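Local coordinates for protein glutathione peroxidase (Schistosoma mansoni, PDB 2V1M) that catalyses the reduction of hydrogen peroxide by two molecules of glutathione, giving glutathione disulfide and water, at residues 34-40 and 133-139; 71-75 and 104-108. All coordinates share one frame; numbering follows the deposited sequence.

Contact 1 of 2, residues 34-40 and 133-139; sequences CLIVNVA and NFSKFLV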
loop_
_atom_site.group_PDB
_atom_site.type_symbol
_atom_site.label_atom_id
_atom_site.label_comp_id
_atom_site.label_asym_id
_atom_site.label_seq_id
_atom_site.Cartn_x
_atom_site.Cartn_y
_atom_site.Cartn_z
ATOM N N CYS A 34 -9.095 -1.062 1.653
ATOM C CA CYS A 34 -7.816 -0.931 0.994
ATOM C C CYS A 34 -6.683 -1.351 1.901
ATOM O O CYS A 34 -6.681 -1.045 3.106
ATOM C CB CYS A 34 -7.558 0.517 0.521
ATOM S SG CYS A 34 -8.775 1.138 -0.655
ATOM N N LEU A 35 -5.704 -2.030 1.308
ATOM C CA LEU A 35 -4.463 -2.364 1.987
ATOM C C LEU A 35 -3.356 -1.624 1.248
ATOM O O LEU A 35 -3.137 -1.886 0.057
ATOM C CB LEU A 35 -4.213 -3.876 1.986
ATOM C CG LEU A 35 -2.998 -4.286 2.847
ATOM C CD1 LEU A 35 -3.248 -4.025 4.355
ATOM C CD2 LEU A 35 -2.663 -5.752 2.570
ATOM N N ILE A 36 -2.736 -0.644 1.919
ATOM C CA ILE A 36 -1.779 0.249 1.286
ATOM C C ILE A 36 -0.381 -0.130 1.752
ATOM O O ILE A 36 -0.103 -0.119 2.994
ATOM C CB ILE A 36 -2.121 1.737 1.601
ATOM C CG1 ILE A 36 -3.563 2.030 1.140
ATOM C CG2 ILE A 36 -1.078 2.618 0.919
ATOM C CD1 ILE A 36 -4.019 3.466 1.370
ATOM N N VAL A 37 0.476 -0.460 0.799
ATOM C CA VAL A 37 1.786 -1.057 1.108
ATOM C C VAL A 37 2.856 -0.261 0.400
ATOM O O VAL A 37 2.746 0.001 -0.799
ATOM C CB VAL A 37 1.806 -2.540 0.603
ATOM C CG1 VAL A 37 3.119 -3.224 1.063
ATOM C CG2 VAL A 37 0.597 -3.284 1.078
ATOM N N ASN A 38 3.918 0.158 1.116
ATOM C CA ASN A 38 5.095 0.726 0.451
ATOM C C ASN A 38 6.019 -0.425 0.085
ATOM O O ASN A 38 6.234 -1.313 0.901
ATOM C CB ASN A 38 5.782 1.785 1.310
ATOM C CG ASN A 38 6.303 1.237 2.657
ATOM O OD1 ASN A 38 5.514 0.788 3.506
ATOM N ND2 ASN A 38 7.622 1.316 2.866
ATOM N N VAL A 39 6.514 -0.424 -1.165
ATOM C CA VAL A 39 7.193 -1.587 -1.700
ATOM C C VAL A 39 8.586 -1.227 -2.190
ATOM O O VAL A 39 8.958 -0.057 -2.344
ATOM C CB VAL A 39 6.341 -2.256 -2.830
ATOM C CG1 VAL A 39 5.012 -2.735 -2.278
ATOM C CG2 VAL A 39 6.135 -1.296 -4.011
ATOM N N ALA A 40 9.376 -2.291 -2.429
ATOM C CA ALA A 40 10.721 -2.195 -2.990
ATOM C C ALA A 40 11.042 -3.530 -3.640
ATOM O O ALA A 40 10.685 -4.596 -3.093
ATOM C CB ALA A 40 11.753 -1.889 -1.908
ATOM N N ASN A 133 10.820 -0.917 4.094
ATOM C CA ASN A 133 9.909 -1.363 3.036
ATOM C C ASN A 133 8.855 -2.318 3.601
ATOM O O ASN A 133 9.103 -3.082 4.533
ATOM C CB ASN A 133 10.711 -2.031 1.928
ATOM C CG ASN A 133 11.877 -1.191 1.476
ATOM O OD1 ASN A 133 11.709 -0.058 0.998
ATOM N ND2 ASN A 133 13.085 -1.729 1.663
ATOM N N PHE A 134 7.691 -2.321 2.944
ATOM C CA PHE A 134 6.603 -3.262 3.198
ATOM C C PHE A 134 5.884 -3.058 4.523
ATOM O O PHE A 134 5.377 -4.010 5.102
ATOM C CB PHE A 134 7.031 -4.723 2.991
ATOM C CG PHE A 134 7.491 -4.982 1.575
ATOM C CD1 PHE A 134 6.567 -5.095 0.538
ATOM C CD2 PHE A 134 8.849 -5.129 1.270
ATOM C CE1 PHE A 134 6.958 -5.343 -0.761
ATOM C CE2 PHE A 134 9.242 -5.365 -0.041
ATOM C CZ PHE A 134 8.335 -5.475 -1.061
ATOM N N SER A 135 5.789 -1.810 4.992
ATOM C CA SER A 135 4.774 -1.539 6.018
ATOM C C SER A 135 3.392 -1.606 5.337
ATOM O O SER A 135 3.275 -1.535 4.095
ATOM C CB SER A 135 4.977 -0.147 6.606
ATOM O OG SER A 135 4.372 -0.039 7.876
ATOM N N LYS A 136 2.340 -1.777 6.148
ATOM C CA LYS A 136 0.973 -1.911 5.648
ATOM C C LYS A 136 0.021 -1.052 6.444
ATOM O O LYS A 136 0.066 -1.050 7.688
ATOM C CB LYS A 136 0.476 -3.371 5.671
ATOM C CG LYS A 136 1.286 -4.350 4.844
ATOM C CD LYS A 136 2.452 -5.057 5.591
ATOM C CE LYS A 136 3.149 -6.005 4.639
ATOM N NZ LYS A 136 4.394 -6.598 5.210
ATOM N N PHE A 137 -0.889 -0.350 5.754
ATOM C CA PHE A 137 -2.021 0.341 6.397
ATOM C C PHE A 137 -3.311 -0.254 5.877
ATOM O O PHE A 137 -3.477 -0.454 4.651
ATOM C CB PHE A 137 -2.025 1.848 6.119
ATOM C CG PHE A 137 -0.933 2.595 6.817
ATOM C CD1 PHE A 137 -1.170 3.254 8.018
ATOM C CD2 PHE A 137 0.358 2.649 6.282
ATOM C CE1 PHE A 137 -0.171 3.982 8.657
ATOM C CE2 PHE A 137 1.355 3.369 6.902
ATOM C CZ PHE A 137 1.103 4.019 8.100
ATOM N N LEU A 138 -4.240 -0.533 6.792
ATOM C CA LEU A 138 -5.547 -1.072 6.458
ATOM C C LEU A 138 -6.577 0.060 6.615
ATOM O O LEU A 138 -6.670 0.715 7.664
ATOM C CB LEU A 138 -5.877 -2.230 7.389
ATOM C CG LEU A 138 -7.230 -2.899 7.194
ATOM C CD1 LEU A 138 -7.369 -3.472 5.774
ATOM C CD2 LEU A 138 -7.444 -3.972 8.251
ATOM N N VAL A 139 -7.345 0.257 5.537
ATOM C CA VAL A 139 -8.293 1.364 5.382
ATOM C C VAL A 139 -9.673 0.759 5.152
ATOM O O VAL A 139 -9.863 -0.118 4.281
ATOM C CB VAL A 139 -7.864 2.236 4.203
ATOM C CG1 VAL A 139 -8.871 3.400 3.968
ATOM C CG2 VAL A 139 -6.448 2.771 4.366
HETATM O O HOH W 1 9.183 0.926 0.430
#
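The ring of F134 is the main bump here, and V37, V39 and A40 form the hollow it enters. V39 lays its CA over one face of the ring, 4.2 Å from the centroid, as a CH-pi contact. V39 CG1 meets F134 CE1 at 3.6 Å, and V37 CG1 touches F134 CD1 obliquely. A40 O lies at the ring edge, 3.2 Å from F134 CZ. T46 and N49 of helix 46-60 also pack on F134.

Further along, strands 34-39 and 136-139 run antiparallel. C34 with V139 and I36 with F137 are hydrogen-bonded pairs; L35 with L138 and V37 with K136 are non-hydrogen-bonded ones. I36 CD1 fits against V139 CG2 at 3.9 Å. L35 CD1 rests against K136 CB at 4.0 Å. V37 CG2 lies alongside K136 CG, pointing the same way. K136 then bends (chi2 91°), and NZ returns to F134 O at 2.8 Å; T153 O and N49 OD1 also hold it.

Past V37 the regular pairing ends, and F134 N bonds to N38 O at 2.7 Å. N38 CG sits between its backbone N and carbonyl carbon (chi1 61°), which brings OD1 to S135 N for a weak bond. N38 ND2 reaches W132 O and a water that also bridges to N133 OD1.

The middle strand of the thioredoxin-type sheet and its antiparallel neighbour meet here. Beside F134, N133 packs its amide on A40 CB and donates through ND2 to the cysteinesulfonic acid at position 43, the active-site residue by similarity. Regular backbone bonds hold the C34-V37 half; round N38 and N133, side-chain amides and a water take over, next to the apolar F134 packing.

Contact 2 of 2, residues 71-75 and 104-108; sequences PCNQF and IKVNG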
loop_
_atom_site.group_PDB
_atom_site.type_symbol
_atom_site.label_atom_id
_atom_site.label_comp_id
_atom_site.label_asym_id
_atom_site.label_seq_id
_atom_site.Cartn_x
_atom_site.Cartn_y
_atom_site.Cartn_z
ATOM N N PRO A 71 5.853 2.190 -4.649
ATOM C CA PRO A 71 7.322 2.046 -4.595
ATOM C C PRO A 71 7.929 3.224 -3.842
ATOM O O PRO A 71 7.469 4.358 -3.941
ATOM C CB PRO A 71 7.741 2.078 -6.074
ATOM C CG PRO A 71 6.463 1.595 -6.833
ATOM C CD PRO A 71 5.367 2.277 -6.054
ATOM N N CYS A 72 9.023 2.933 -3.130
ATOM C CA CYS A 72 9.700 3.978 -2.347
ATOM C C CYS A 72 11.152 3.564 -2.192
ATOM O O CYS A 72 11.436 2.416 -1.826
ATOM C CB CYS A 72 9.017 4.094 -0.953
ATOM S SG CYS A 72 9.867 5.233 0.159
ATOM N N ASN A 73 12.068 4.506 -2.489
ATOM C CA ASN A 73 13.499 4.259 -2.448
ATOM C C ASN A 73 14.181 4.866 -1.196
ATOM O O ASN A 73 15.391 5.134 -1.242
ATOM C CB ASN A 73 14.187 4.776 -3.726
ATOM C CG ASN A 73 15.578 4.185 -3.893
ATOM O OD1 ASN A 73 15.826 3.029 -3.552
ATOM N ND2 ASN A 73 16.495 4.967 -4.428
ATOM N N GLN A 74 13.431 5.076 -0.107
ATOM C CA GLN A 74 14.012 5.670 1.094
ATOM C C GLN A 74 14.698 4.674 2.013
ATOM O O GLN A 74 15.298 5.114 3.008
ATOM C CB GLN A 74 12.965 6.468 1.870
ATOM C CG GLN A 74 12.555 7.712 1.129
ATOM C CD GLN A 74 11.587 8.541 1.945
ATOM O OE1 GLN A 74 10.478 8.094 2.266
ATOM N NE2 GLN A 74 12.020 9.755 2.323
ATOM N N PHE A 75 14.631 3.362 1.730
ATOM C CA PHE A 75 15.081 2.341 2.668
ATOM C C PHE A 75 16.177 1.491 2.022
ATOM O O PHE A 75 15.886 0.542 1.303
ATOM C CB PHE A 75 13.886 1.510 3.154
ATOM C CG PHE A 75 12.793 2.361 3.762
ATOM C CD1 PHE A 75 12.995 2.993 5.001
ATOM C CD2 PHE A 75 11.635 2.619 3.049
ATOM C CE1 PHE A 75 11.999 3.812 5.530
ATOM C CE2 PHE A 75 10.637 3.429 3.594
ATOM C CZ PHE A 75 10.831 4.023 4.848
ATOM N N ILE A 104 7.242 7.225 -4.659
ATOM C CA ILE A 104 7.020 8.338 -3.757
ATOM C C ILE A 104 7.973 8.235 -2.580
ATOM O O ILE A 104 8.674 7.221 -2.368
ATOM C CB ILE A 104 5.575 8.356 -3.235
ATOM C CG1 ILE A 104 5.242 7.068 -2.471
ATOM C CG2 ILE A 104 4.587 8.654 -4.397
ATOM C CD1 ILE A 104 3.976 7.165 -1.599
ATOM N N LYS A 105 7.960 9.281 -1.764
ATOM C CA LYS A 105 8.548 9.235 -0.407
ATOM C C LYS A 105 7.400 9.018 0.589
ATOM O O LYS A 105 6.257 9.480 0.389
ATOM C CB LYS A 105 9.295 10.524 -0.102
ATOM C CG LYS A 105 10.583 10.599 -0.942
ATOM C CD LYS A 105 11.267 11.959 -0.775
ATOM C CE LYS A 105 12.598 11.922 -1.516
ATOM N NZ LYS A 105 13.410 13.120 -1.218
ATOM N N VAL A 106 7.740 8.316 1.665
ATOM C CA VAL A 106 6.802 8.040 2.772
ATOM C C VAL A 106 7.178 8.743 4.081
ATOM O O VAL A 106 6.319 8.880 4.949
ATOM C CB VAL A 106 6.604 6.528 3.003
ATOM C CG1 VAL A 106 6.133 5.843 1.720
ATOM C CG2 VAL A 106 7.889 5.873 3.541
ATOM N N ASN A 107 8.442 9.180 4.192
ATOM C CA ASN A 107 8.941 9.912 5.347
ATOM C C ASN A 107 9.505 11.263 4.934
ATOM O O ASN A 107 9.901 11.461 3.791
ATOM C CB ASN A 107 10.023 9.131 6.097
ATOM C CG ASN A 107 9.499 7.915 6.819
ATOM O OD1 ASN A 107 8.361 7.871 7.308
ATOM N ND2 ASN A 107 10.337 6.915 6.913
ATOM N N GLY A 108 9.534 12.177 5.905
ATOM C CA GLY A 108 10.061 13.509 5.695
ATOM C C GLY A 108 9.063 14.457 5.098
ATOM O O GLY A 108 7.922 14.105 4.832
HETATM O O HOH W 2 11.426 7.203 -2.926
#
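P71 O accepts a bond from I104 N at 3.0 Å, almost straight off the carbonyl. The next residue, C72, brings its CA and CB against I104 O. C72 SG points on to V106 CG2, 4.0 Å away, and also accepts a hydrogen bond from Q74 N at 3.6 Å. N73 keeps its side chain turned away, with OD1 bonded to E79 N. Its backbone N reaches I104 O through one water.

The two segments are loops of the thioredoxin-type domain. One follows strand 65-71; the other leads from strand 99-100 to helix 113-121.

Q74 carries most of the polar contact. With CG anti to the carbonyl carbon (chi1 -69°) and the chain extended beyond it, the amide reaches the backbone of V106 and N107. OE1 takes two N-H groups. N107 N, at 3.0 Å, lies in the amide plane on a lone pair. V106 N, at 2.8 Å, comes from above that plane. NE2 gives a hydrogen in its own plane to N107 O at 3.1 Å. Three bonds thus fix the rotation of the amide. K105 crosses it at about a right angle, with CB and CG against Q74 CD.

F75 has Q74 CB over one ring face. V106 CG2 sits at the ring edge, 3.7 Å from F75 CE2. N107 ND2 meets the same edge near F75 CZ, its amide upright to the ring, while N107 OD1 is held by I130 N and K119 NZ.

How the contacts relate
The centres of contacts 1 and 2 lie about 12 Å apart, and their residues touch. Both segments of contact 2 belong to the chain between strand 33-39 and strand 136-139. V39 O of contact 1 and C72 N of contact 2 are 3.1 Å apart, a probable hydrogen bond. V39 CG2 packs on P71 N at 3.6 Å. F75 also joins the two: its CD2 lies 3.4 Å from N133 OD1, its CE2 lies near N38 ND2, and its ring meets that of W132. Contact 1 reaches the modified residue 43, the active site by similarity, directly through N133. Contact 2 is linked to this position indirectly, F75 touching N133.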